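Local coordinates for tegumental protein 20.8 kDa (Clonorchis sinensis, PDB 5X2D), which is a tegumental-allergen-like protein of a liver fluke that probably binds calcium, represented here by its dynein light chain-like domain, two copies of which form the assembly, at the interface of chains A and B. Sequence-based numbering; all coordinates share one arbitrary frame. Chains: chain A/B, Tegumental protein 20.8 kDa.

The interface of chains A and B. Residues chain A 43-44, 47, 59-61; chain B 68-70.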
loop_
_atom_site.group_PDB
_atom_site.type_symbol
_atom_site.label_atom_id
_atom_site.label_comp_id
_atom_site.label_asym_id
_atom_site.label_seq_id
_atom_site.Cartn_x
_atom_site.Cartn_y
_atom_site.Cartn_z
ATOM N N THR A 43 7.150 9.456 6.914
ATOM C CA THR A 43 6.463 9.330 5.654
ATOM C C THR A 43 6.114 10.741 5.241
ATOM O O THR A 43 6.402 11.148 4.124
ATOM C CB THR A 43 5.194 8.472 5.766
ATOM O OG1 THR A 43 4.278 9.094 6.676
ATOM C CG2 THR A 43 5.530 7.082 6.259
ATOM N N GLU A 44 5.557 11.502 6.181
ATOM C CA GLU A 44 5.102 12.859 5.904
ATOM C C GLU A 44 6.211 13.797 5.417
ATOM O O GLU A 44 5.975 14.518 4.446
ATOM C CB GLU A 44 4.400 13.460 7.140
ATOM C CG GLU A 44 2.956 12.978 7.325
ATOM C CD GLU A 44 2.010 13.489 6.240
ATOM O OE1 GLU A 44 2.397 14.438 5.520
ATOM O OE2 GLU A 44 0.881 12.950 6.086
ATOM N N LYS A 47 6.771 12.495 1.840
ATOM C CA LYS A 47 5.705 13.018 0.996
ATOM C C LYS A 47 5.981 14.478 0.689
ATOM O O LYS A 47 5.966 14.908 -0.465
ATOM C CB LYS A 47 4.328 12.896 1.667
ATOM C CG LYS A 47 3.174 13.437 0.813
ATOM C CD LYS A 47 2.175 14.272 1.637
ATOM C CE LYS A 47 0.728 14.109 1.165
ATOM N NZ LYS A 47 0.528 14.295 -0.292
ATOM N N GLN A 59 1.665 9.838 -2.294
ATOM C CA GLN A 59 1.363 9.010 -1.139
ATOM C C GLN A 59 2.532 8.085 -0.871
ATOM O O GLN A 59 2.934 7.306 -1.743
ATOM C CB GLN A 59 0.074 8.212 -1.318
ATOM C CG GLN A 59 -0.485 7.820 0.041
ATOM C CD GLN A 59 -1.896 7.298 0.001
ATOM O OE1 GLN A 59 -2.305 6.656 -0.972
ATOM N NE2 GLN A 59 -2.663 7.577 1.065
ATOM N N VAL A 60 3.086 8.190 0.336
ATOM C CA VAL A 60 4.278 7.434 0.711
ATOM C C VAL A 60 3.895 6.391 1.750
ATOM O O VAL A 60 3.371 6.714 2.823
ATOM C CB VAL A 60 5.388 8.343 1.282
ATOM C CG1 VAL A 60 6.579 7.514 1.721
ATOM C CG2 VAL A 60 5.824 9.355 0.261
ATOM N N MET A 61 4.121 5.130 1.416
ATOM C CA MET A 61 3.816 4.068 2.352
ATOM C C MET A 61 5.086 3.322 2.722
ATOM O O MET A 61 5.837 2.895 1.847
ATOM C CB MET A 61 2.781 3.115 1.765
ATOM C CG MET A 61 2.542 1.896 2.620
ATOM S SD MET A 61 1.178 0.950 1.955
ATOM C CE MET A 61 1.745 0.717 0.304
ATOM N N TRP B 68 3.102 2.365 7.623
ATOM C CA TRP B 68 2.791 3.773 7.855
ATOM C C TRP B 68 2.486 4.542 6.563
ATOM O O TRP B 68 3.384 4.746 5.756
ATOM C CB TRP B 68 3.977 4.442 8.582
ATOM C CG TRP B 68 4.204 3.962 9.982
ATOM C CD1 TRP B 68 3.776 4.560 11.119
ATOM C CD2 TRP B 68 4.914 2.791 10.388
ATOM N NE1 TRP B 68 4.164 3.833 12.217
ATOM C CE2 TRP B 68 4.868 2.736 11.791
ATOM C CE3 TRP B 68 5.591 1.774 9.702
ATOM C CZ2 TRP B 68 5.469 1.717 12.525
ATOM C CZ3 TRP B 68 6.185 0.749 10.434
ATOM C CH2 TRP B 68 6.122 0.732 11.825
ATOM N N ILE B 69 1.250 5.013 6.384
ATOM C CA ILE B 69 0.909 5.793 5.180
ATOM C C ILE B 69 0.730 7.270 5.460
ATOM O O ILE B 69 0.107 7.628 6.441
ATOM C CB ILE B 69 -0.394 5.308 4.507
ATOM C CG1 ILE B 69 -0.431 3.786 4.396
ATOM C CG2 ILE B 69 -0.529 5.910 3.101
ATOM C CD1 ILE B 69 -1.451 3.284 3.365
ATOM N N THR B 70 1.234 8.126 4.569
ATOM C CA THR B 70 0.936 9.546 4.688
ATOM C C THR B 70 -0.548 9.682 4.511
ATOM O O THR B 70 -1.178 8.853 3.869
ATOM C CB THR B 70 1.629 10.421 3.630
ATOM O OG1 THR B 70 1.198 10.037 2.322
ATOM C CG2 THR B 70 3.110 10.278 3.716
#
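B:Thr70 meets A:Val60 and A:Thr43 with its OG1 placed between its own backbone N and carbonyl carbon (chi1 61°), while its methyl CG2 lies anti to the carbonyl carbon. This rotation turns the hydroxyl to strand 58-63 of chain A and the methyl to helix 36-54. The backbones pair: B:Thr70 N donates to A:Val60 O at 3.1 Å. The bond is nearly straight, 159° at the hydrogen, and the donor is tilted 21° from the carbonyl plane. A:Val60 N returns a weak bond to the hydroxyl OG1 of B:Thr70 at 3.3 Å. The hydroxyl may thus carry the pairing one residue beyond strand 66-69, though this bond is weak. CG2 of B:Thr70 enters between helix and strand. B:Thr70 CG2 packs 3.4 Å from A:Thr43 CB. It also meets A:Lys47 CB, and A:Val60 CB meets it from the strand side. Carboxylate oxygen OE2 of A:Glu44 reaches B:Thr70 CB, the two side chains crossing at a slant. On the other side of the strand, A:Gln59 has CG anti to its backbone N and an extended chain. Its CG and amide NE2 pass across the CG2 branch of B:Ile69. A:Gln59 NE2 also makes a weak hydrogen bond to B:Thr70 O at 3.4 Å. The other branch of B:Ile69 runs beside A:Met61, pointing the same way, with A:Met61 SD 3.8 Å from B:Ile69 CD1. The methyl CG2 of A:Thr43 touches B:Trp68 at its CB, 3.8 Å away. A:Met61 and B:Ile69 form an antiparallel bridge. The patch joins the edge of strand 66-69 to strand 58-63 of the partner, and its two-fold twin repeats it. Such cross-strand pairing is typical of dynein light chain dimers, so the contact probably holds the domain as a dimer.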